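Local coordinates for terminal oxygenase component of carbazole 1,9a-dioxygenase (Sphingomonas, PDB 3GKQ), which probably dihydroxylates carbazole at its angular 1 and 9a positions, passing electrons from a Rieske [2Fe-2S] cluster to a nonheme iron that activates oxygen, at residues A162-N173 with E292-R303; F276-E285 with W322-N331. All coordinates share one frame; numbering follows the deposited sequence.

Contact 1: A162-N173 with E292-R303. With FE2 (Fe (II) ion), chain I.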
# COMPACT_ATOMS: atom_id res chain seq x y z
N ALA A 162 -18.42 -40.08 0.75
CA ALA A 162 -19.26 -38.89 0.88
C ALA A 162 -18.32 -37.77 1.29
O ALA A 162 -17.53 -37.93 2.21
CB ALA A 162 -20.31 -39.11 1.96
N VAL A 163 -18.40 -36.63 0.60
CA VAL A 163 -17.52 -35.51 0.87
C VAL A 163 -18.22 -34.17 1.10
O VAL A 163 -19.17 -33.84 0.40
CB VAL A 163 -16.50 -35.34 -0.28
CG1 VAL A 163 -15.59 -34.14 -0.02
CG2 VAL A 163 -15.67 -36.60 -0.43
N HIS A 164 -17.72 -33.43 2.08
CA HIS A 164 -18.23 -32.10 2.41
C HIS A 164 -17.02 -31.25 2.80
O HIS A 164 -15.99 -31.79 3.22
CB HIS A 164 -19.20 -32.17 3.59
CG HIS A 164 -20.43 -32.97 3.30
ND1 HIS A 164 -21.35 -32.60 2.35
CD2 HIS A 164 -20.87 -34.14 3.82
CE1 HIS A 164 -22.31 -33.50 2.29
NE2 HIS A 164 -22.05 -34.45 3.17
N GLY A 165 -17.13 -29.94 2.66
CA GLY A 165 -16.01 -29.09 3.01
C GLY A 165 -16.31 -27.61 3.03
O GLY A 165 -17.45 -27.19 2.87
N GLN A 166 -15.26 -26.82 3.24
CA GLN A 166 -15.36 -25.37 3.29
C GLN A 166 -14.02 -24.78 2.84
O GLN A 166 -13.00 -25.48 2.83
CB GLN A 166 -15.67 -24.89 4.72
CG GLN A 166 -14.62 -25.31 5.76
CD GLN A 166 -14.82 -24.63 7.11
OE1 GLN A 166 -15.94 -24.28 7.48
NE2 GLN A 166 -13.74 -24.46 7.86
N HIS A 167 -14.03 -23.51 2.47
CA HIS A 167 -12.80 -22.85 2.06
C HIS A 167 -12.72 -21.43 2.60
O HIS A 167 -13.74 -20.84 2.97
CB HIS A 167 -12.66 -22.87 0.53
CG HIS A 167 -13.82 -22.27 -0.20
ND1 HIS A 167 -14.10 -20.92 -0.20
CD2 HIS A 167 -14.77 -22.85 -0.99
CE1 HIS A 167 -15.16 -20.69 -0.95
NE2 HIS A 167 -15.59 -21.84 -1.44
N ARG A 168 -11.51 -20.91 2.67
CA ARG A 168 -11.27 -19.55 3.16
C ARG A 168 -10.01 -19.04 2.48
O ARG A 168 -9.15 -19.83 2.09
CB ARG A 168 -11.05 -19.56 4.68
CG ARG A 168 -9.66 -20.04 5.10
CD ARG A 168 -9.51 -20.15 6.62
NE ARG A 168 -10.02 -21.41 7.14
CZ ARG A 168 -9.98 -21.78 8.42
NH1 ARG A 168 -9.44 -20.98 9.33
NH2 ARG A 168 -10.46 -22.96 8.79
N VAL A 169 -9.91 -17.73 2.32
CA VAL A 169 -8.72 -17.17 1.71
C VAL A 169 -7.72 -16.93 2.83
O VAL A 169 -8.07 -16.40 3.88
CB VAL A 169 -9.04 -15.85 0.98
CG1 VAL A 169 -10.07 -16.09 -0.11
CG2 VAL A 169 -9.56 -14.83 1.97
N VAL A 170 -6.48 -17.34 2.61
CA VAL A 170 -5.43 -17.16 3.61
C VAL A 170 -4.40 -16.16 3.09
O VAL A 170 -4.00 -16.22 1.92
CB VAL A 170 -4.74 -18.51 3.92
CG1 VAL A 170 -3.58 -18.29 4.89
CG2 VAL A 170 -5.76 -19.48 4.51
N ASP A 171 -3.97 -15.24 3.96
CA ASP A 171 -3.00 -14.22 3.58
C ASP A 171 -1.56 -14.74 3.55
O ASP A 171 -0.71 -14.25 4.29
CB ASP A 171 -3.08 -13.02 4.52
CG ASP A 171 -4.43 -12.34 4.48
OD1 ASP A 171 -4.96 -12.12 3.37
OD2 ASP A 171 -4.97 -12.03 5.57
N ALA A 172 -1.31 -15.72 2.71
CA ALA A 172 0.04 -16.26 2.58
C ALA A 172 0.14 -17.00 1.26
O ALA A 172 -0.87 -17.39 0.67
CB ALA A 172 0.34 -17.22 3.74
N ASN A 173 1.38 -17.16 0.80
CA ASN A 173 1.64 -17.88 -0.44
C ASN A 173 1.17 -19.31 -0.23
O ASN A 173 1.23 -19.84 0.88
CB ASN A 173 3.14 -17.86 -0.75
CG ASN A 173 3.47 -18.60 -2.02
OD1 ASN A 173 3.86 -19.76 -1.98
ND2 ASN A 173 3.29 -17.93 -3.15
N GLU A 292 0.30 -14.18 -5.72
CA GLU A 292 1.52 -14.44 -4.97
C GLU A 292 1.41 -14.39 -3.44
O GLU A 292 2.16 -15.07 -2.75
CB GLU A 292 2.65 -13.50 -5.42
CG GLU A 292 3.14 -13.78 -6.84
CD GLU A 292 2.35 -13.05 -7.93
OE1 GLU A 292 1.18 -12.64 -7.68
OE2 GLU A 292 2.90 -12.89 -9.04
N GLY A 293 0.48 -13.60 -2.92
CA GLY A 293 0.37 -13.49 -1.47
C GLY A 293 -0.84 -14.13 -0.82
O GLY A 293 -1.02 -13.99 0.39
N HIS A 294 -1.66 -14.83 -1.59
CA HIS A 294 -2.86 -15.47 -1.03
C HIS A 294 -3.14 -16.83 -1.63
O HIS A 294 -2.77 -17.11 -2.78
CB HIS A 294 -4.10 -14.60 -1.26
CG HIS A 294 -3.91 -13.15 -0.93
ND1 HIS A 294 -3.15 -12.30 -1.70
CD2 HIS A 294 -4.39 -12.41 0.10
CE1 HIS A 294 -3.17 -11.09 -1.16
NE2 HIS A 294 -3.91 -11.13 -0.07
N HIS A 295 -3.81 -17.67 -0.85
CA HIS A 295 -4.22 -18.97 -1.36
C HIS A 295 -5.59 -19.32 -0.80
O HIS A 295 -6.01 -18.79 0.24
CB HIS A 295 -3.20 -20.08 -1.05
CG HIS A 295 -3.06 -20.43 0.40
ND1 HIS A 295 -2.23 -19.74 1.26
CD2 HIS A 295 -3.58 -21.45 1.13
CE1 HIS A 295 -2.23 -20.32 2.45
NE2 HIS A 295 -3.05 -21.36 2.40
N LEU A 296 -6.29 -20.18 -1.51
CA LEU A 296 -7.60 -20.63 -1.10
C LEU A 296 -7.37 -21.92 -0.32
O LEU A 296 -6.92 -22.92 -0.88
CB LEU A 296 -8.47 -20.89 -2.33
CG LEU A 296 -9.97 -21.20 -2.21
CD1 LEU A 296 -10.16 -22.58 -1.62
CD2 LEU A 296 -10.65 -20.13 -1.37
N TYR A 297 -7.64 -21.89 0.98
CA TYR A 297 -7.48 -23.06 1.83
C TYR A 297 -8.80 -23.82 1.82
O TYR A 297 -9.79 -23.39 2.41
CB TYR A 297 -7.10 -22.60 3.25
CG TYR A 297 -7.04 -23.70 4.29
CD1 TYR A 297 -6.48 -24.94 4.00
CD2 TYR A 297 -7.50 -23.47 5.59
CE1 TYR A 297 -6.38 -25.94 4.97
CE2 TYR A 297 -7.40 -24.46 6.58
CZ TYR A 297 -6.84 -25.69 6.26
OH TYR A 297 -6.72 -26.66 7.22
N LEU A 298 -8.80 -24.96 1.12
CA LEU A 298 -9.98 -25.81 0.97
C LEU A 298 -9.85 -27.02 1.90
O LEU A 298 -8.90 -27.79 1.78
CB LEU A 298 -10.07 -26.29 -0.47
CG LEU A 298 -11.41 -26.41 -1.22
CD1 LEU A 298 -11.33 -27.64 -2.12
CD2 LEU A 298 -12.58 -26.54 -0.27
N GLN A 299 -10.82 -27.18 2.80
CA GLN A 299 -10.81 -28.30 3.75
C GLN A 299 -11.96 -29.25 3.46
O GLN A 299 -13.12 -28.87 3.61
CB GLN A 299 -10.97 -27.78 5.17
CG GLN A 299 -9.87 -26.87 5.66
CD GLN A 299 -10.26 -26.15 6.93
OE1 GLN A 299 -11.08 -25.23 6.90
NE2 GLN A 299 -9.68 -26.56 8.05
N MET A 300 -11.64 -30.48 3.06
CA MET A 300 -12.67 -31.46 2.76
C MET A 300 -12.60 -32.63 3.74
O MET A 300 -11.52 -33.10 4.10
CB MET A 300 -12.51 -32.02 1.34
CG MET A 300 -12.32 -30.98 0.24
SD MET A 300 -13.59 -29.72 0.19
CE MET A 300 -14.99 -30.68 -0.42
N LEU A 301 -13.77 -33.10 4.18
CA LEU A 301 -13.85 -34.25 5.07
C LEU A 301 -14.63 -35.33 4.34
O LEU A 301 -15.70 -35.08 3.79
CB LEU A 301 -14.56 -33.89 6.38
CG LEU A 301 -13.80 -32.98 7.36
CD1 LEU A 301 -14.57 -32.89 8.66
CD2 LEU A 301 -12.40 -33.53 7.61
N GLY A 302 -14.07 -36.53 4.31
CA GLY A 302 -14.75 -37.62 3.63
C GLY A 302 -15.04 -38.79 4.54
O GLY A 302 -14.31 -39.04 5.51
N ARG A 303 -16.12 -39.50 4.24
CA ARG A 303 -16.51 -40.67 5.01
C ARG A 303 -17.13 -41.70 4.09
O ARG A 303 -18.02 -41.39 3.30
CB ARG A 303 -17.53 -40.31 6.10
CG ARG A 303 -18.14 -41.55 6.77
CD ARG A 303 -19.14 -41.18 7.86
NE ARG A 303 -18.47 -40.69 9.07
CZ ARG A 303 -19.09 -40.12 10.09
NH1 ARG A 303 -20.41 -39.95 10.06
NH2 ARG A 303 -18.40 -39.71 11.14
FE FE2 I . -4.44 -9.64 1.59
O HOH W 1 -11.00 -23.23 5.09
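Three donors converge on a single amide oxygen, Gln299 OE1, midway along this strand pair. Gln166 NE2 meets Gln299 OE1 at 2.9 Å, in the plane of its own amide and almost straight, while Arg168 NH2 reaches Gln299 OE1 at 3.0 Å from the opposite face of the Gln299 amide. A water supplies the third bond; it also donates to Tyr297 O and accepts from Arg168 NE, so the guanidinium is gripped along its edge. Tyr297 CE2 lies over one guanidinium face, the two planes 51° apart, and Arg168 NH1 goes on to a salt bridge with Asp332.

The backbones form a regular antiparallel ladder from Ala162–Arg303 to Val170–His295, at one margin of the sheet of the Bet v 1-like catalytic domain, where 162-170 is the outermost strand within the chain. Gly165 takes the place opposite Met300: the bent methionine brings Met300 SD to 3.8 Å from Gly165 CA, where a CB would collide.

His295 has CG between the backbone N and the carbonyl carbon (chi1 67°), which lays the ring alongside Val170. Val170 CB sits over one face of the His295 ring, 3.7 Å from its centroid, and His295 ND1 donates to Ala172 O at 2.8 Å, fixing the ring's rotation. Where the ladder ends, His294 NE2 binds an iron(II) at 2.3 Å, its ND1 held by Asp291. Asp171, a residue of the same metal site, turns its carboxylate 82° to that ring and keeps OD1 3.1 Å from the iron. This metal is separate from the iron of His186, His190 and Asp334.

Contact 2: F276-E285 with W322-N331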
# COMPACT_ATOMS: atom_id res chain seq x y z
N PHE A 276 -8.77 -38.64 10.13
CA PHE A 276 -8.79 -37.36 10.83
C PHE A 276 -10.01 -36.57 10.38
O PHE A 276 -10.40 -36.64 9.22
CB PHE A 276 -7.50 -36.59 10.51
CG PHE A 276 -7.26 -35.42 11.42
CD1 PHE A 276 -7.84 -34.18 11.15
CD2 PHE A 276 -6.50 -35.57 12.58
CE1 PHE A 276 -7.68 -33.11 12.03
CE2 PHE A 276 -6.33 -34.50 13.47
CZ PHE A 276 -6.93 -33.28 13.19
N PRO A 277 -10.63 -35.80 11.29
CA PRO A 277 -10.30 -35.60 12.71
C PRO A 277 -10.88 -36.69 13.62
O PRO A 277 -10.97 -36.52 14.84
CB PRO A 277 -10.92 -34.24 13.00
CG PRO A 277 -12.19 -34.32 12.21
CD PRO A 277 -11.73 -34.91 10.88
N ASP A 278 -11.27 -37.80 13.02
CA ASP A 278 -11.84 -38.92 13.75
C ASP A 278 -11.52 -40.19 12.99
O ASP A 278 -11.34 -40.17 11.78
CB ASP A 278 -13.36 -38.74 13.89
CG ASP A 278 -14.01 -39.83 14.74
OD1 ASP A 278 -14.28 -40.93 14.21
OD2 ASP A 278 -14.23 -39.58 15.94
N PRO A 279 -11.42 -41.33 13.71
CA PRO A 279 -11.12 -42.60 13.05
C PRO A 279 -12.08 -42.95 11.92
O PRO A 279 -11.76 -43.78 11.06
CB PRO A 279 -11.19 -43.60 14.21
CG PRO A 279 -10.69 -42.79 15.36
CD PRO A 279 -11.42 -41.47 15.17
N THR A 280 -13.25 -42.32 11.91
CA THR A 280 -14.24 -42.60 10.87
C THR A 280 -14.22 -41.57 9.74
O THR A 280 -15.08 -41.59 8.86
CB THR A 280 -15.67 -42.60 11.45
OG1 THR A 280 -15.99 -41.29 11.93
CG2 THR A 280 -15.78 -43.61 12.60
N LEU A 281 -13.23 -40.68 9.77
CA LEU A 281 -13.13 -39.64 8.75
C LEU A 281 -11.75 -39.51 8.14
O LEU A 281 -10.76 -39.96 8.71
CB LEU A 281 -13.54 -38.29 9.35
CG LEU A 281 -14.94 -38.20 9.95
CD1 LEU A 281 -15.10 -36.86 10.67
CD2 LEU A 281 -15.97 -38.36 8.86
N THR A 282 -11.69 -38.89 6.96
CA THR A 282 -10.44 -38.65 6.26
C THR A 282 -10.46 -37.19 5.82
O THR A 282 -11.44 -36.72 5.24
CB THR A 282 -10.29 -39.55 5.02
OG1 THR A 282 -10.20 -40.92 5.42
CG2 THR A 282 -9.02 -39.18 4.25
N GLN A 283 -9.38 -36.47 6.10
CA GLN A 283 -9.32 -35.07 5.72
C GLN A 283 -8.42 -34.82 4.52
O GLN A 283 -7.32 -35.36 4.42
CB GLN A 283 -8.85 -34.22 6.90
CG GLN A 283 -8.94 -32.72 6.64
CD GLN A 283 -8.80 -31.91 7.90
OE1 GLN A 283 -9.34 -32.27 8.94
NE2 GLN A 283 -8.08 -30.79 7.82
N PHE A 284 -8.92 -34.00 3.60
CA PHE A 284 -8.20 -33.64 2.38
C PHE A 284 -8.10 -32.11 2.35
O PHE A 284 -9.09 -31.42 2.58
CB PHE A 284 -8.98 -34.10 1.15
CG PHE A 284 -9.25 -35.59 1.11
CD1 PHE A 284 -8.33 -36.46 0.55
CD2 PHE A 284 -10.44 -36.10 1.62
CE1 PHE A 284 -8.59 -37.84 0.49
CE2 PHE A 284 -10.71 -37.47 1.56
CZ PHE A 284 -9.78 -38.34 1.00
N GLU A 285 -6.91 -31.58 2.07
CA GLU A 285 -6.72 -30.13 2.03
C GLU A 285 -6.02 -29.65 0.77
O GLU A 285 -5.04 -30.25 0.33
CB GLU A 285 -5.89 -29.65 3.23
CG GLU A 285 -6.38 -30.09 4.59
CD GLU A 285 -5.71 -29.30 5.70
OE1 GLU A 285 -4.49 -29.05 5.61
OE2 GLU A 285 -6.41 -28.95 6.68
N TRP A 322 -18.17 -31.40 13.33
CA TRP A 322 -16.83 -31.28 12.78
C TRP A 322 -16.35 -29.92 12.27
O TRP A 322 -15.17 -29.61 12.38
CB TRP A 322 -16.65 -32.35 11.71
CG TRP A 322 -16.92 -33.71 12.26
CD1 TRP A 322 -17.87 -34.60 11.84
CD2 TRP A 322 -16.25 -34.33 13.37
NE1 TRP A 322 -17.83 -35.73 12.62
CE2 TRP A 322 -16.84 -35.60 13.56
CE3 TRP A 322 -15.19 -33.94 14.21
CZ2 TRP A 322 -16.43 -36.48 14.57
CZ3 TRP A 322 -14.78 -34.82 15.22
CH2 TRP A 322 -15.40 -36.07 15.38
N VAL A 323 -17.25 -29.12 11.71
CA VAL A 323 -16.84 -27.81 11.22
C VAL A 323 -16.23 -26.94 12.32
O VAL A 323 -15.13 -26.42 12.17
CB VAL A 323 -18.03 -27.05 10.56
CG1 VAL A 323 -17.68 -25.58 10.38
CG2 VAL A 323 -18.33 -27.67 9.20
N GLU A 324 -16.94 -26.80 13.44
CA GLU A 324 -16.45 -25.98 14.54
C GLU A 324 -15.43 -26.65 15.45
O GLU A 324 -14.54 -25.99 15.99
CB GLU A 324 -17.61 -25.47 15.40
CG GLU A 324 -18.54 -24.48 14.71
CD GLU A 324 -17.80 -23.30 14.10
OE1 GLU A 324 -16.78 -22.85 14.68
OE2 GLU A 324 -18.26 -22.80 13.05
N LEU A 325 -15.55 -27.96 15.62
CA LEU A 325 -14.64 -28.70 16.50
C LEU A 325 -13.27 -28.98 15.88
O LEU A 325 -12.25 -28.93 16.58
CB LEU A 325 -15.27 -30.03 16.91
CG LEU A 325 -15.12 -30.58 18.34
CD1 LEU A 325 -15.02 -32.10 18.26
CD2 LEU A 325 -13.88 -30.01 19.02
N ALA A 326 -13.24 -29.28 14.59
CA ALA A 326 -11.99 -29.61 13.93
C ALA A 326 -11.53 -28.61 12.86
O ALA A 326 -10.49 -27.98 13.00
CB ALA A 326 -12.08 -31.01 13.33
N LEU A 327 -12.31 -28.49 11.78
CA LEU A 327 -11.95 -27.59 10.69
C LEU A 327 -11.54 -26.21 11.19
O LEU A 327 -10.61 -25.61 10.65
CB LEU A 327 -13.10 -27.49 9.68
CG LEU A 327 -13.52 -28.83 9.07
CD1 LEU A 327 -14.39 -28.58 7.84
CD2 LEU A 327 -12.28 -29.63 8.68
N ASN A 328 -12.23 -25.70 12.21
CA ASN A 328 -11.88 -24.40 12.78
C ASN A 328 -11.16 -24.62 14.11
O ASN A 328 -10.09 -24.06 14.35
CB ASN A 328 -13.13 -23.54 13.01
CG ASN A 328 -13.87 -23.22 11.71
OD1 ASN A 328 -13.31 -23.31 10.62
ND2 ASN A 328 -15.13 -22.83 11.84
N GLY A 329 -11.76 -25.44 14.97
CA GLY A 329 -11.20 -25.71 16.28
C GLY A 329 -9.79 -26.26 16.30
O GLY A 329 -9.04 -26.02 17.25
N PHE A 330 -9.42 -26.99 15.26
CA PHE A 330 -8.09 -27.58 15.16
C PHE A 330 -7.19 -26.85 14.16
O PHE A 330 -6.05 -26.51 14.47
CB PHE A 330 -8.20 -29.05 14.76
CG PHE A 330 -6.89 -29.79 14.80
CD1 PHE A 330 -6.41 -30.33 15.98
CD2 PHE A 330 -6.14 -29.96 13.63
CE1 PHE A 330 -5.21 -31.03 16.02
CE2 PHE A 330 -4.93 -30.65 13.65
CZ PHE A 330 -4.47 -31.20 14.86
N ASN A 331 -7.70 -26.60 12.96
CA ASN A 331 -6.90 -25.94 11.93
C ASN A 331 -6.72 -24.43 11.99
O ASN A 331 -5.82 -23.89 11.35
CB ASN A 331 -7.40 -26.33 10.53
CG ASN A 331 -7.15 -27.80 10.22
OD1 ASN A 331 -8.09 -28.56 9.99
ND2 ASN A 331 -5.88 -28.20 10.23
O HOH W 2 -9.64 -30.73 11.15
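Phe276 drives a corner of its ring into the face of Phe330: Phe276 CZ lies 3.3 Å from Phe330 CE2, and the planes meet obliquely at 57°. The phenylalanine gets there because CG is anti to the backbone N (chi1 -166°), which carries the ring across to 322-331. Next along the chain, after a cis peptide bond, Pro277 packs its ring tightly on Ala326, CB to CB 3.4 Å, and sets CG 3.6 Å from Trp322 CE3.

Two further groups meet the indole. Leu281 CD1 stands over the five-membered ring of Trp322, 3.6 Å from its centroid and nearly on the normal, a CH-pi contact; Asp278 CB lies obliquely near the far end of the six-membered ring, 3.7 Å from Trp322 CH2. Asp278 OD1 is meanwhile engaged in an Asx turn with the backbone N of Thr280, which steadies the turn leading to Leu281. With an alanine in place of Trp322, Leu281 would probably lose the aromatic face it rests on, and a gap would open beside Pro277 and Asp278.

Beyond the phenylalanines the contact turns polar. Gln283 and Asn331 approach from opposite directions with their amide planes 73° apart, and Gln283 NE2 donates to Asn331 OD1 at 3.1 Å. A water beside this bond donates to both Gln283 OE1 and Asn331 OD1, so the asparagine oxygen is tied to both ends of the glutamine amide. Asn331 ND2 bonds to Asp334 and Phe330 stacks on His190, so both belong to the second shell of the nonheme iron.

The end of helix 308-328, widened by a pi-type turn, thus lies against the start of strand 282-289 and the loop before it, with strand 294-304 alongside and helix 332-346 following directly.

The two contacts interleave along the chain: 162-173, 276-285, 292-303, then 322-331. Their centres are 12 Å apart. Contact 1 pairs the two strands at one edge of the antiparallel sheet, and contact 2 brings in the next one across, 282-289, and leans helix 308-328 on it; strand 294-304 lies between 161-170 and 282-289 and leads into that helix. They touch directly, with Met300 N 2.8 Å from Phe284 O and Tyr297 OH near Glu285 OE2. One end of contact 1 carries its own iron, while contact 2 borders the iron of His186, His190 and Asp334, so a single catalytic-domain scaffold connects the surroundings of both metals.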